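Local coordinates for protein PlaB phospholipase (Legionella pneumophila, PDB 6ZTI) that probably hydrolyses phospholipids as an alpha/beta hydrolase linked to virulence, and binds NAD(H), which drives its tetramerization and thereby controls its activity, at residues Y361-G365 and P366-E370; Q371-P374 and A375-V379; L395-D398 and I399-G403. All blocks are in the same frame, centred on the assembly; numbering follows the deposited sequence.

Interaction 1. Residues Y361-G365 and P366-E370; sequences YLTAG and PQYSE. With SND (thionicotinamide-adenine-dinucleotide), chain J.
Ala364 and Ser369 form a single antiparallel, hydrogen-bonded pair near the end of strand 358-364, where the chain folds back, the end-to-end directions of 361-365 and 366-370 lying 154° apart. Ser369 N donates to Ala364 O at 2.8 Å, and Ala364 N returns a bond to Ser369 O at 3.0 Å. The reversal is a type I turn from Gly365 to Tyr368, closed by Tyr368 N to Gly365 O at 3.1 Å. Tyr368 and Ser369 both face Ala364, which makes a G1 bulge; Tyr368 pays for it with a left-handed backbone (phi 44°), a conformation commoner in glycine. Gly365 suits its own place because a CB there would press on the carbonyl before it, and Pro366, with its fixed phi, readily takes the next corner. A water bridges Ala364 O and Gln367 N across the turn.

Thr363 lays its side chain against the bulge. With chi1 at 60°, OG1 sits between the backbone N and the carbonyl carbon and meets the Tyr368 ring at its edge, 3.5 Å from CD1. Gly365 O lies over one face of that ring, which also stacks with His437, while Tyr368 OH is bonded to Ser438 O. Farther back, Tyr361 and Glu370 run side by side, Tyr361 CD2 touching Glu370 CB at 3.7 Å.

Beyond the bridge the two backbones hold the adenine of the dinucleotide. Leu362 N donates to N1A at 2.9 Å, and N6A gives its hydrogens to Leu362 O (2.9 Å) and Glu370 O (2.8 Å). Glu370 O also accepts from both hydroxyls of the thionicotinamide ribose, O2D and O3D. Adenine is thus recognised by its donor-acceptor pattern through main-chain atoms, so the site probably relies on the turn holding Leu362 and Glu370 side by side.

Interaction 2. Residues Q371-P374 and A375-V379; sequences QALP and AGFFV. With SND (thionicotinamide-adenine-dinucleotide), chain J.
Phe377 meets Leu373 because its CG stands between its backbone N and carbonyl carbon (chi1 80°), swinging the ring back toward the residues before it. Leu373 CB then lies over one face of the ring, 4.2 Å from the centroid and 19° off the normal, a CH-pi contact. The other face is covered by Phe378 CB, 3.6 Å above the ring plane and over its centre. Phe378 extends its own ring with CG anti to the backbone N (chi1 172°), and this carries it flat onto the adenosine ribose, where C4B of the dinucleotide sits 3.3 Å above the Phe378 ring centre. Phe377 instead presents its edge to the ligand, CZ lying 3.8 Å from N9A. Flat, apolar rings suit both places, one clamped between neighbours and one laid on a sugar.

Between Leu373 and the Phe377 ring the chain makes a type II turn, Pro374 to Phe377, closed by Phe377 N to Pro374 O at 3.2 Å, just before strand 378-383 of the mixed sheet. Gly376 fills the third position, whose positive phi would jam a CB against the preceding carbonyl. Its amide is left to point at the diphosphate, and Gly376 N donates almost straight to O2N at 2.9 Å, so that a backbone N-H grips the anionic oxygen.

Leu373 N donates to O3D of the thionicotinamide ribose at 3.0 Å. Gln371 reaches the far end of the ligand, OE1 accepting from the thioamide nitrogen N7N at 2.9 Å. The amide suits this spot by working both ways, since Gln371 NE2 is bonded to Tyr205 O of the second subunit, while Arg333 of that subunit donates to the carbonyls of Gln371 and Leu373.

Interaction 3. Residues L395-D398 and I399-G403; sequences LDYD and IMEGG
Asp396 caps the helix 397-404: with CG anti to its backbone N (chi1 -173°), OD1 accepts from Ile399 N at 3.0 Å, the N-H coming from above the carboxylate plane. OD2 is bonded to Asn338 ND2, so both carboxylate oxygens have partners. Asp396 O takes Met400 N at 3.1 Å, and the helical ladder goes on with Glu401 N to Tyr397 O (2.8 Å) and Gly402 N to Asp398 O (3.1 Å). Asp398 O also lies near a water that reaches Glu401 OE1. Asp398 OD1 forms a salt bridge with Arg339, and Glu401 OE2 is bonded to Asn405 ND2.

Apolar side-chain atoms pack beside these bonds. Ile399 lays CG1 and CD1 across the Asp396 carboxylate. Met400, bent at chi2 and chi3, meets Leu395 CD1 through SD at 3.7 Å. The Tyr397 ring rests against Glu401 CB, which is 3.8 Å from CE1.

The short aspartate side chain can fold back to the Ile399 amide while its backbone still belongs to the strand. Its negative charge at the helix N-terminus would probably favour the helix dipole; Asp398, in the first turn, adds another, though its salt bridge to Arg339 probably tempers the effect.

The three contacts follow one another along the chain without nesting or crossing; the first two close short turns, the third starts a helix. Interaction 1 ends strand 358-364 in a hairpin-like turn. Interaction 2 closes a turn in the loop that leads into strand 378-383; its Leu373 packs back on Leu362 and Ala364, and both contacts touch the same dinucleotide at the border with the second subunit. After strand 390-396, the antiparallel neighbour of 378-383, interaction 3 starts helix 397-404. It lies next to interaction 2: Met400 packs on Leu373, and Asp396 N probably bonds to Phe377 O, tying helix, sheet and ligand loop together.

Interaction 1. Residues Y361-G365 and P366-E370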
loop_
_atom_site.group_PDB
_atom_site.type_symbol
_atom_site.label_atom_id
_atom_site.label_comp_id
_atom_site.label_asym_id
_atom_site.label_seq_id
_atom_site.Cartn_x
_atom_site.Cartn_y
_atom_site.Cartn_z
ATOM N N TYR B 361 -8.403 -19.295 -17.888
ATOM C CA TYR B 361 -9.671 -19.927 -18.210
ATOM C C TYR B 361 -9.531 -21.432 -18.176
ATOM O O TYR B 361 -8.585 -21.984 -18.746
ATOM C CB TYR B 361 -10.159 -19.537 -19.599
ATOM C CG TYR B 361 -10.386 -18.077 -19.797
ATOM C CD1 TYR B 361 -9.373 -17.262 -20.268
ATOM C CD2 TYR B 361 -11.622 -17.510 -19.545
ATOM C CE1 TYR B 361 -9.582 -15.927 -20.465
ATOM C CE2 TYR B 361 -11.837 -16.172 -19.741
ATOM C CZ TYR B 361 -10.815 -15.389 -20.203
ATOM O OH TYR B 361 -11.018 -14.053 -20.390
ATOM N N LEU B 362 -10.471 -22.084 -17.514
ATOM C CA LEU B 362 -10.791 -23.467 -17.806
ATOM C C LEU B 362 -11.619 -23.531 -19.087
ATOM O O LEU B 362 -12.419 -22.639 -19.373
ATOM C CB LEU B 362 -11.583 -24.081 -16.651
ATOM C CG LEU B 362 -10.888 -24.407 -15.322
ATOM C CD1 LEU B 362 -10.264 -25.785 -15.340
ATOM C CD2 LEU B 362 -9.849 -23.385 -14.973
ATOM N N THR B 363 -11.426 -24.593 -19.865
ATOM C CA THR B 363 -12.184 -24.779 -21.091
ATOM C C THR B 363 -12.676 -26.217 -21.168
ATOM O O THR B 363 -12.068 -27.127 -20.599
ATOM C CB THR B 363 -11.353 -24.468 -22.315
ATOM O OG1 THR B 363 -10.222 -25.345 -22.347
ATOM C CG2 THR B 363 -10.873 -23.013 -22.299
ATOM N N ALA B 364 -13.763 -26.418 -21.903
ATOM C CA ALA B 364 -14.380 -27.733 -21.991
ATOM C C ALA B 364 -15.223 -27.800 -23.255
ATOM O O ALA B 364 -15.367 -26.819 -23.986
ATOM C CB ALA B 364 -15.223 -28.023 -20.750
ATOM N N GLY B 365 -15.794 -28.971 -23.498
ATOM C CA GLY B 365 -16.615 -29.176 -24.661
ATOM C C GLY B 365 -15.767 -29.472 -25.880
ATOM O O GLY B 365 -14.536 -29.391 -25.844
ATOM N N PRO B 366 -16.419 -29.810 -26.993
ATOM C CA PRO B 366 -15.671 -30.144 -28.213
ATOM C C PRO B 366 -14.831 -29.009 -28.736
ATOM O O PRO B 366 -13.870 -29.255 -29.471
ATOM C CB PRO B 366 -16.775 -30.503 -29.213
ATOM C CG PRO B 366 -18.003 -30.730 -28.398
ATOM C CD PRO B 366 -17.874 -29.840 -27.218
ATOM N N GLN B 367 -15.175 -27.771 -28.411
ATOM C CA GLN B 367 -14.459 -26.616 -28.923
ATOM C C GLN B 367 -13.574 -25.968 -27.867
ATOM O O GLN B 367 -13.060 -24.877 -28.102
ATOM C CB GLN B 367 -15.457 -25.598 -29.481
ATOM C CG GLN B 367 -16.561 -26.211 -30.356
ATOM C CD GLN B 367 -16.014 -27.014 -31.519
ATOM O OE1 GLN B 367 -14.887 -26.796 -31.964
ATOM N NE2 GLN B 367 -16.812 -27.953 -32.015
ATOM N N TYR B 368 -13.364 -26.622 -26.724
ATOM C CA TYR B 368 -12.630 -26.036 -25.611
ATOM C C TYR B 368 -13.063 -24.586 -25.379
ATOM O O TYR B 368 -12.281 -23.638 -25.474
ATOM C CB TYR B 368 -11.124 -26.135 -25.852
ATOM C CG TYR B 368 -10.590 -27.552 -25.758
ATOM C CD1 TYR B 368 -10.143 -28.062 -24.543
ATOM C CD2 TYR B 368 -10.539 -28.378 -26.871
ATOM C CE1 TYR B 368 -9.660 -29.348 -24.438
ATOM C CE2 TYR B 368 -10.052 -29.678 -26.776
ATOM C CZ TYR B 368 -9.615 -30.150 -25.552
ATOM O OH TYR B 368 -9.129 -31.432 -25.450
ATOM N N SER B 369 -14.338 -24.434 -25.048
ATOM C CA SER B 369 -14.907 -23.132 -24.735
ATOM C C SER B 369 -14.855 -22.902 -23.238
ATOM O O SER B 369 -15.071 -23.823 -22.462
ATOM C CB SER B 369 -16.352 -23.051 -25.224
ATOM O OG SER B 369 -17.012 -21.973 -24.600
ATOM N N GLU B 370 -14.548 -21.664 -22.839
ATOM C CA GLU B 370 -14.633 -21.272 -21.434
ATOM C C GLU B 370 -16.068 -21.202 -20.923
ATOM O O GLU B 370 -16.280 -21.104 -19.704
ATOM C CB GLU B 370 -13.929 -19.925 -21.231
ATOM C CG GLU B 370 -14.741 -18.675 -21.542
ATOM C CD GLU B 370 -14.954 -18.424 -23.034
ATOM O OE1 GLU B 370 -14.364 -19.150 -23.867
ATOM O OE2 GLU B 370 -15.707 -17.474 -23.370
HETATM P PA SND J . -20.137 -19.339 -12.683
HETATM O O1A SND J . -20.131 -18.872 -14.113
HETATM O O2A SND J . -21.077 -18.657 -11.756
HETATM O O5B SND J . -18.634 -19.213 -12.099
HETATM C C5B SND J . -18.229 -19.605 -10.776
HETATM C C4B SND J . -16.854 -19.012 -10.575
HETATM O O4B SND J . -15.925 -19.563 -11.539
HETATM C C3B SND J . -16.781 -17.507 -10.781
HETATM O O3B SND J . -15.694 -17.012 -10.027
HETATM C C2B SND J . -16.498 -17.393 -12.274
HETATM O O2B SND J . -15.910 -16.137 -12.588
HETATM C C1B SND J . -15.517 -18.556 -12.450
HETATM N N9A SND J . -15.487 -19.131 -13.789
HETATM C C8A SND J . -16.549 -19.365 -14.625
HETATM N N7A SND J . -16.214 -19.891 -15.779
HETATM C C5A SND J . -14.833 -20.011 -15.698
HETATM C C6A SND J . -13.868 -20.504 -16.595
HETATM N N6A SND J . -14.155 -20.961 -17.813
HETATM N N1A SND J . -12.576 -20.508 -16.191
HETATM C C2A SND J . -12.281 -20.040 -14.975
HETATM N N3A SND J . -13.102 -19.531 -14.052
HETATM C C4A SND J . -14.374 -19.548 -14.476
HETATM O O3 SND J . -20.421 -20.897 -12.551
HETATM P PN SND J . -21.293 -21.952 -13.372
HETATM O O1N SND J . -22.564 -21.315 -13.791
HETATM O O2N SND J . -21.327 -23.199 -12.586
HETATM O O5D SND J . -20.379 -22.112 -14.671
HETATM C C5D SND J . -20.556 -23.224 -15.576
HETATM C C4D SND J . -20.160 -22.788 -16.965
HETATM O O4D SND J . -21.171 -21.918 -17.523
HETATM C C3D SND J . -18.851 -22.009 -17.066
HETATM O O3D SND J . -18.224 -22.374 -18.281
HETATM C C2D SND J . -19.315 -20.558 -17.143
HETATM O O2D SND J . -18.363 -19.739 -17.813
HETATM C C1D SND J . -20.577 -20.725 -17.971
HETATM N N1N SND J . -21.562 -19.589 -17.735
HETATM C C2N SND J . -21.949 -18.846 -18.785
HETATM C C3N SND J . -22.908 -17.865 -18.622
HETATM C C7N SND J . -23.356 -17.025 -19.763
HETATM S S7N SND J . -24.588 -15.920 -19.579
HETATM N N7N SND J . -22.734 -17.194 -20.911
HETATM C C4N SND J . -23.444 -17.668 -17.353
HETATM C C5N SND J . -23.013 -18.437 -16.290
HETATM C C6N SND J . -22.064 -19.402 -16.500
HETATM O O HOH W 1 -17.091 -26.690 -26.433
#

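Interaction 2. Residues Q371-P374 and A375-V379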
loop_
_atom_site.group_PDB
_atom_site.type_symbol
_atom_site.label_atom_id
_atom_site.label_comp_id
_atom_site.label_asym_id
_atom_site.label_seq_id
_atom_site.Cartn_x
_atom_site.Cartn_y
_atom_site.Cartn_z
ATOM N N GLN B 371 -17.041 -21.239 -21.817
ATOM C CA GLN B 371 -18.451 -21.193 -21.472
ATOM C C GLN B 371 -19.070 -22.572 -21.263
ATOM O O GLN B 371 -20.239 -22.658 -20.880
ATOM C CB GLN B 371 -19.223 -20.467 -22.583
ATOM C CG GLN B 371 -18.660 -19.093 -22.978
ATOM C CD GLN B 371 -19.032 -17.999 -21.999
ATOM O OE1 GLN B 371 -20.025 -18.101 -21.296
ATOM N NE2 GLN B 371 -18.230 -16.941 -21.952
ATOM N N ALA B 372 -18.326 -23.647 -21.484
ATOM C CA ALA B 372 -18.910 -24.982 -21.501
ATOM C C ALA B 372 -18.648 -25.805 -20.237
ATOM O O ALA B 372 -18.952 -26.998 -20.224
ATOM C CB ALA B 372 -18.399 -25.752 -22.714
ATOM N N LEU B 373 -18.101 -25.219 -19.176
ATOM C CA LEU B 373 -17.847 -26.025 -17.988
ATOM C C LEU B 373 -19.166 -26.549 -17.406
ATOM O O LEU B 373 -20.192 -25.877 -17.481
ATOM C CB LEU B 373 -17.108 -25.208 -16.939
ATOM C CG LEU B 373 -15.583 -25.096 -17.076
ATOM C CD1 LEU B 373 -14.962 -26.419 -16.710
ATOM C CD2 LEU B 373 -15.134 -24.733 -18.471
ATOM N N PRO B 374 -19.176 -27.745 -16.818
ATOM C CA PRO B 374 -20.400 -28.210 -16.145
ATOM C C PRO B 374 -20.851 -27.223 -15.078
ATOM O O PRO B 374 -20.035 -26.677 -14.339
ATOM C CB PRO B 374 -19.984 -29.550 -15.531
ATOM C CG PRO B 374 -18.878 -30.030 -16.408
ATOM C CD PRO B 374 -18.125 -28.774 -16.804
ATOM N N ALA B 375 -22.166 -26.984 -15.019
ATOM C CA ALA B 375 -22.732 -26.120 -13.989
ATOM C C ALA B 375 -22.469 -26.695 -12.601
ATOM O O ALA B 375 -22.758 -27.864 -12.342
ATOM C CB ALA B 375 -24.232 -25.965 -14.201
ATOM N N GLY B 376 -21.955 -25.860 -11.700
ATOM C CA GLY B 376 -21.582 -26.311 -10.371
ATOM C C GLY B 376 -20.155 -26.795 -10.228
ATOM O O GLY B 376 -19.799 -27.317 -9.165
ATOM N N PHE B 377 -19.318 -26.637 -11.258
ATOM C CA PHE B 377 -17.940 -27.115 -11.188
ATOM C C PHE B 377 -17.124 -26.419 -10.100
ATOM O O PHE B 377 -16.142 -26.985 -9.618
ATOM C CB PHE B 377 -17.258 -26.910 -12.548
ATOM C CG PHE B 377 -16.792 -25.494 -12.772
ATOM C CD1 PHE B 377 -17.694 -24.487 -13.102
ATOM C CD2 PHE B 377 -15.451 -25.164 -12.633
ATOM C CE1 PHE B 377 -17.264 -23.178 -13.283
ATOM C CE2 PHE B 377 -15.019 -23.857 -12.804
ATOM C CZ PHE B 377 -15.911 -22.870 -13.143
ATOM N N PHE B 378 -17.512 -25.220 -9.687
ATOM C CA PHE B 378 -16.638 -24.308 -8.954
ATOM C C PHE B 378 -17.013 -24.238 -7.483
ATOM O O PHE B 378 -18.191 -24.116 -7.141
ATOM C CB PHE B 378 -16.724 -22.918 -9.567
ATOM C CG PHE B 378 -16.027 -21.847 -8.788
ATOM C CD1 PHE B 378 -16.677 -21.176 -7.764
ATOM C CD2 PHE B 378 -14.741 -21.453 -9.137
ATOM C CE1 PHE B 378 -16.045 -20.154 -7.068
ATOM C CE2 PHE B 378 -14.096 -20.430 -8.447
ATOM C CZ PHE B 378 -14.750 -19.780 -7.413
ATOM N N VAL B 379 -16.008 -24.289 -6.619
ATOM C CA VAL B 379 -16.183 -24.047 -5.193
ATOM C C VAL B 379 -15.529 -22.737 -4.758
ATOM O O VAL B 379 -16.153 -21.927 -4.071
ATOM C CB VAL B 379 -15.650 -25.231 -4.355
ATOM C CG1 VAL B 379 -15.916 -24.961 -2.867
ATOM C CG2 VAL B 379 -16.279 -26.543 -4.813
HETATM P PA SND J . -20.137 -19.339 -12.683
HETATM O O1A SND J . -20.131 -18.872 -14.113
HETATM O O2A SND J . -21.077 -18.657 -11.756
HETATM O O5B SND J . -18.634 -19.213 -12.099
HETATM C C5B SND J . -18.229 -19.605 -10.776
HETATM C C4B SND J . -16.854 -19.012 -10.575
HETATM O O4B SND J . -15.925 -19.563 -11.539
HETATM C C3B SND J . -16.781 -17.507 -10.781
HETATM O O3B SND J . -15.694 -17.012 -10.027
HETATM C C2B SND J . -16.498 -17.393 -12.274
HETATM O O2B SND J . -15.910 -16.137 -12.588
HETATM C C1B SND J . -15.517 -18.556 -12.450
HETATM N N9A SND J . -15.487 -19.131 -13.789
HETATM C C8A SND J . -16.549 -19.365 -14.625
HETATM N N7A SND J . -16.214 -19.891 -15.779
HETATM C C5A SND J . -14.833 -20.011 -15.698
HETATM C C6A SND J . -13.868 -20.504 -16.595
HETATM N N6A SND J . -14.155 -20.961 -17.813
HETATM N N1A SND J . -12.576 -20.508 -16.191
HETATM C C2A SND J . -12.281 -20.040 -14.975
HETATM N N3A SND J . -13.102 -19.531 -14.052
HETATM C C4A SND J . -14.374 -19.548 -14.476
HETATM O O3 SND J . -20.421 -20.897 -12.551
HETATM P PN SND J . -21.293 -21.952 -13.372
HETATM O O1N SND J . -22.564 -21.315 -13.791
HETATM O O2N SND J . -21.327 -23.199 -12.586
HETATM O O5D SND J . -20.379 -22.112 -14.671
HETATM C C5D SND J . -20.556 -23.224 -15.576
HETATM C C4D SND J . -20.160 -22.788 -16.965
HETATM O O4D SND J . -21.171 -21.918 -17.523
HETATM C C3D SND J . -18.851 -22.009 -17.066
HETATM O O3D SND J . -18.224 -22.374 -18.281
HETATM C C2D SND J . -19.315 -20.558 -17.143
HETATM O O2D SND J . -18.363 -19.739 -17.813
HETATM C C1D SND J . -20.577 -20.725 -17.971
HETATM N N1N SND J . -21.562 -19.589 -17.735
HETATM C C2N SND J . -21.949 -18.846 -18.785
HETATM C C3N SND J . -22.908 -17.865 -18.622
HETATM C C7N SND J . -23.356 -17.025 -19.763
HETATM S S7N SND J . -24.588 -15.920 -19.579
HETATM N N7N SND J . -22.734 -17.194 -20.911
HETATM C C4N SND J . -23.444 -17.668 -17.353
HETATM C C5N SND J . -23.013 -18.437 -16.290
HETATM C C6N SND J . -22.064 -19.402 -16.500
#

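Interaction 3. Residues L395-D398 and I399-G403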
loop_
_atom_site.group_PDB
_atom_site.type_symbol
_atom_site.label_atom_id
_atom_site.label_comp_id
_atom_site.label_asym_id
_atom_site.label_seq_id
_atom_site.Cartn_x
_atom_site.Cartn_y
_atom_site.Cartn_z
ATOM N N LEU B 395 -12.326 -27.106 -7.046
ATOM C CA LEU B 395 -13.337 -27.576 -7.972
ATOM C C LEU B 395 -14.005 -28.832 -7.442
ATOM O O LEU B 395 -13.390 -29.639 -6.734
ATOM C CB LEU B 395 -12.739 -27.905 -9.355
ATOM C CG LEU B 395 -11.850 -26.840 -9.986
ATOM C CD1 LEU B 395 -11.259 -27.415 -11.278
ATOM C CD2 LEU B 395 -12.602 -25.560 -10.247
ATOM N N ASP B 396 -15.262 -29.003 -7.839
ATOM C CA ASP B 396 -16.017 -30.212 -7.540
ATOM C C ASP B 396 -15.674 -31.242 -8.605
ATOM O O ASP B 396 -16.079 -31.115 -9.764
ATOM C CB ASP B 396 -17.512 -29.910 -7.501
ATOM C CG ASP B 396 -18.344 -31.087 -7.030
ATOM O OD1 ASP B 396 -18.041 -32.234 -7.420
ATOM O OD2 ASP B 396 -19.313 -30.865 -6.268
ATOM N N TYR B 397 -14.923 -32.264 -8.218
ATOM C CA TYR B 397 -14.474 -33.233 -9.203
ATOM C C TYR B 397 -15.632 -34.057 -9.747
ATOM O O TYR B 397 -15.660 -34.395 -10.932
ATOM C CB TYR B 397 -13.427 -34.156 -8.600
ATOM C CG TYR B 397 -13.019 -35.234 -9.576
ATOM C CD1 TYR B 397 -13.717 -36.431 -9.646
ATOM C CD2 TYR B 397 -11.959 -35.038 -10.458
ATOM C CE1 TYR B 397 -13.358 -37.413 -10.546
ATOM C CE2 TYR B 397 -11.594 -36.015 -11.364
ATOM C CZ TYR B 397 -12.305 -37.200 -11.406
ATOM O OH TYR B 397 -11.957 -38.194 -12.293
ATOM N N ASP B 398 -16.570 -34.435 -8.894
ATOM C CA ASP B 398 -17.640 -35.304 -9.365
ATOM C C ASP B 398 -18.565 -34.571 -10.325
ATOM O O ASP B 398 -19.101 -35.184 -11.248
ATOM C CB ASP B 398 -18.412 -35.867 -8.172
ATOM C CG ASP B 398 -17.568 -36.818 -7.341
ATOM O OD1 ASP B 398 -16.898 -37.697 -7.926
ATOM O OD2 ASP B 398 -17.556 -36.671 -6.106
ATOM N N ILE B 399 -18.746 -33.266 -10.144
ATOM C CA ILE B 399 -19.561 -32.506 -11.082
ATOM C C ILE B 399 -18.811 -32.316 -12.393
ATOM O O ILE B 399 -19.397 -32.393 -13.480
ATOM C CB ILE B 399 -19.969 -31.162 -10.449
ATOM C CG1 ILE B 399 -21.008 -31.403 -9.348
ATOM C CG2 ILE B 399 -20.474 -30.194 -11.521
ATOM C CD1 ILE B 399 -21.442 -30.170 -8.574
ATOM N N MET B 400 -17.504 -32.060 -12.311
ATOM C CA MET B 400 -16.685 -31.926 -13.514
ATOM C C MET B 400 -16.687 -33.209 -14.327
ATOM O O MET B 400 -16.956 -33.196 -15.531
ATOM C CB MET B 400 -15.248 -31.579 -13.132
ATOM C CG MET B 400 -15.113 -30.296 -12.394
ATOM S SD MET B 400 -13.917 -29.233 -13.162
ATOM C CE MET B 400 -14.722 -28.983 -14.739
ATOM N N GLU B 401 -16.347 -34.327 -13.683
ATOM C CA GLU B 401 -16.257 -35.599 -14.388
ATOM C C GLU B 401 -17.593 -35.966 -15.019
ATOM O O GLU B 401 -17.658 -36.325 -16.200
ATOM C CB GLU B 401 -15.795 -36.692 -13.419
ATOM C CG GLU B 401 -15.320 -37.980 -14.090
ATOM C CD GLU B 401 -16.447 -38.944 -14.436
ATOM O OE1 GLU B 401 -17.536 -38.865 -13.822
ATOM O OE2 GLU B 401 -16.228 -39.795 -15.327
ATOM N N GLY B 402 -18.676 -35.876 -14.246
ATOM C CA GLY B 402 -19.975 -36.256 -14.767
ATOM C C GLY B 402 -20.393 -35.424 -15.961
ATOM O O GLY B 402 -21.041 -35.929 -16.882
ATOM N N GLY B 403 -20.020 -34.152 -15.977
ATOM C CA GLY B 403 -20.436 -33.282 -17.057
ATOM C C GLY B 403 -19.540 -33.312 -18.278
ATOM O O GLY B 403 -19.996 -33.054 -19.392
HETATM O O HOH W 2 -19.387 -37.992 -11.646
HETATM O O HOH W 3 -17.546 -38.903 -10.341
#